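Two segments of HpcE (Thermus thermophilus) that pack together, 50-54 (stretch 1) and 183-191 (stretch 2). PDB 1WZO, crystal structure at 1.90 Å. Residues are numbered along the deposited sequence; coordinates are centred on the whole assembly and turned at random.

Stretch 1 (50-54) ALNYA
Stretch 2 183-191: GHTSRMLYS

Stretch 1 has no regular helix or strand. Leu51 takes a left-handed conformation (phi/psi 46/57), Asn52 follows at -109/13, and Tyr53 returns to an extended one at -134/152. Stretch 2 enters as the end of a strand at Gly183 and His184 (-147/134), then tightens into a 3-10 segment from Thr185 to Arg187, with phi between -65 and -90 and psi between -15 and 7. Two backbone bonds hold this turn, Arg187 N to His184 O at 3.1 Å and Met188 N to Thr185 O at 3.3 Å. Met188 (-62/134) then leads the chain out past stretch 1, through Leu189 at -72/-46 and Tyr190 at -113/127. In register, Asn52 CA lies 5.2 Å from Leu189 CA and Tyr53 CA 5.0 Å from Met188 CA, so the chains run in opposite directions here.

Asn52 is the polar centre of the contact. Asn52 O accepts a nearly straight hydrogen bond from Leu189 N (2.8 Å, 165°) and also meets Met188 CA at 3.4 Å in a CA-H...O contact. The side chain, with chi1 t and chi2 42°, leaves sideways, but its end comes nearer to stretch 2. There the amide pairs with the backbone of one residue: Asn52 OD1 accepts from Tyr190 N at 3.0 Å, and Asn52 ND2 donates to Tyr190 O at 3.2 Å. A carboxamide suits this buried place because it offers an acceptor and a donor together.

Tyr53 contributes the largest covered area, 101 Å² of the 410 Å² buried in all. Its CB points away, yet chi1 of -81° swings the ring so that its end comes back to the turn, and chi2 of 84° sets the plane of the ring. Met188 CA lies over one ring face, while His184 O, 3.5 Å from Tyr53 CE2, and Thr185 CA, 3.6 Å from Tyr53 OH, lie at its edge. The long, flexible Met188 side chain (chi1 -104°, chi2 t, chi3 -130°) adds apolar packing, with its CG 3.7 Å from Tyr53 CZ.

Leu189 points toward stretch 1 in the mt rotamer, its CD1 3.7 Å from Leu51 O and its CG 4.0 Å from Tyr53 N, and so covers the backbone with a branched apolar group. Arg187 CB lies 4.0 Å from Tyr53 CD2, but the extended side chain (m, t, t) leads its exposed charged end away. Nearby, Ala54 N is buried without a partner.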

# COMPACT_ATOMS: atom_id res chain seq x y z
N ALA B 50 12.40 -11.84 23.43
CA ALA B 50 13.36 -12.89 23.72
C ALA B 50 13.23 -13.28 25.18
O ALA B 50 12.75 -12.50 26.00
CB ALA B 50 14.77 -12.40 23.42
N LEU B 51 13.66 -14.50 25.50
CA LEU B 51 13.62 -14.99 26.88
C LEU B 51 12.29 -14.71 27.57
O LEU B 51 12.26 -14.07 28.63
CB LEU B 51 14.74 -14.36 27.69
CG LEU B 51 16.18 -14.44 27.15
CD1 LEU B 51 17.13 -13.82 28.17
CD2 LEU B 51 16.56 -15.90 26.87
N ASN B 52 11.19 -15.19 26.98
CA ASN B 52 9.88 -14.98 27.58
C ASN B 52 9.26 -16.26 28.16
O ASN B 52 8.08 -16.29 28.47
CB ASN B 52 8.91 -14.36 26.57
CG ASN B 52 7.68 -13.78 27.23
OD1 ASN B 52 7.79 -13.12 28.27
ND2 ASN B 52 6.51 -13.99 26.63
N TYR B 53 10.07 -17.30 28.29
CA TYR B 53 9.58 -18.56 28.86
C TYR B 53 10.55 -19.11 29.89
O TYR B 53 11.75 -18.87 29.82
CB TYR B 53 9.36 -19.62 27.79
CG TYR B 53 8.05 -19.49 27.05
CD1 TYR B 53 7.92 -18.63 25.96
CD2 TYR B 53 6.93 -20.24 27.44
CE1 TYR B 53 6.71 -18.51 25.28
CE2 TYR B 53 5.71 -20.12 26.76
CZ TYR B 53 5.61 -19.26 25.68
OH TYR B 53 4.41 -19.13 25.01
N ALA B 54 10.01 -19.86 30.85
CA ALA B 54 10.79 -20.48 31.90
C ALA B 54 11.81 -21.45 31.30
O ALA B 54 13.02 -21.22 31.38
CB ALA B 54 9.87 -21.23 32.86
N GLY B 183 5.12 -27.40 24.63
CA GLY B 183 5.15 -26.28 25.55
C GLY B 183 3.74 -25.78 25.79
O GLY B 183 2.79 -26.30 25.21
N HIS B 184 3.60 -24.76 26.63
CA HIS B 184 2.29 -24.22 26.92
C HIS B 184 2.38 -22.71 27.17
O HIS B 184 3.26 -22.26 27.91
CB HIS B 184 1.69 -24.94 28.13
CG HIS B 184 0.20 -24.81 28.23
ND1 HIS B 184 -0.41 -23.77 28.90
CD2 HIS B 184 -0.79 -25.54 27.69
CE1 HIS B 184 -1.72 -23.87 28.77
NE2 HIS B 184 -1.98 -24.94 28.04
N THR B 185 1.48 -21.95 26.57
CA THR B 185 1.50 -20.50 26.70
C THR B 185 1.25 -19.96 28.10
O THR B 185 1.42 -18.76 28.34
CB THR B 185 0.51 -19.83 25.72
OG1 THR B 185 -0.83 -20.18 26.06
CG2 THR B 185 0.81 -20.28 24.29
N SER B 186 0.86 -20.82 29.03
CA SER B 186 0.61 -20.37 30.39
C SER B 186 1.93 -20.09 31.09
O SER B 186 1.96 -19.45 32.14
CB SER B 186 -0.17 -21.44 31.17
OG SER B 186 0.53 -22.67 31.16
N ARG B 187 3.02 -20.56 30.50
CA ARG B 187 4.35 -20.37 31.06
C ARG B 187 5.04 -19.09 30.59
O ARG B 187 6.21 -18.86 30.88
CB ARG B 187 5.21 -21.59 30.75
CG ARG B 187 4.62 -22.88 31.33
CD ARG B 187 5.22 -24.12 30.70
NE ARG B 187 4.50 -25.32 31.12
CZ ARG B 187 4.66 -26.52 30.58
NH1 ARG B 187 5.53 -26.70 29.59
NH2 ARG B 187 3.96 -27.55 31.03
N MET B 188 4.30 -18.26 29.87
CA MET B 188 4.83 -16.98 29.39
C MET B 188 5.20 -16.13 30.61
O MET B 188 4.41 -16.03 31.55
CB MET B 188 3.77 -16.23 28.59
CG MET B 188 3.95 -16.26 27.10
SD MET B 188 2.78 -15.14 26.31
CE MET B 188 2.09 -16.22 25.07
N LEU B 189 6.38 -15.51 30.59
CA LEU B 189 6.78 -14.68 31.71
C LEU B 189 5.96 -13.40 31.69
O LEU B 189 5.44 -12.95 32.71
CB LEU B 189 8.28 -14.38 31.64
CG LEU B 189 9.15 -15.63 31.78
CD1 LEU B 189 10.62 -15.23 31.71
CD2 LEU B 189 8.86 -16.33 33.11
N TYR B 190 5.86 -12.81 30.50
CA TYR B 190 5.06 -11.61 30.29
C TYR B 190 3.91 -12.06 29.39
O TYR B 190 4.14 -12.64 28.33
CB TYR B 190 5.84 -10.51 29.56
CG TYR B 190 6.76 -9.68 30.43
CD1 TYR B 190 8.10 -10.03 30.59
CD2 TYR B 190 6.29 -8.55 31.09
CE1 TYR B 190 8.96 -9.25 31.37
CE2 TYR B 190 7.13 -7.76 31.87
CZ TYR B 190 8.46 -8.12 32.00
OH TYR B 190 9.29 -7.34 32.77
N SER B 191 2.68 -11.80 29.81
CA SER B 191 1.52 -12.21 29.03
C SER B 191 1.36 -11.34 27.79
O SER B 191 2.00 -10.29 27.66
CB SER B 191 0.25 -12.10 29.87
OG SER B 191 -0.02 -10.74 30.19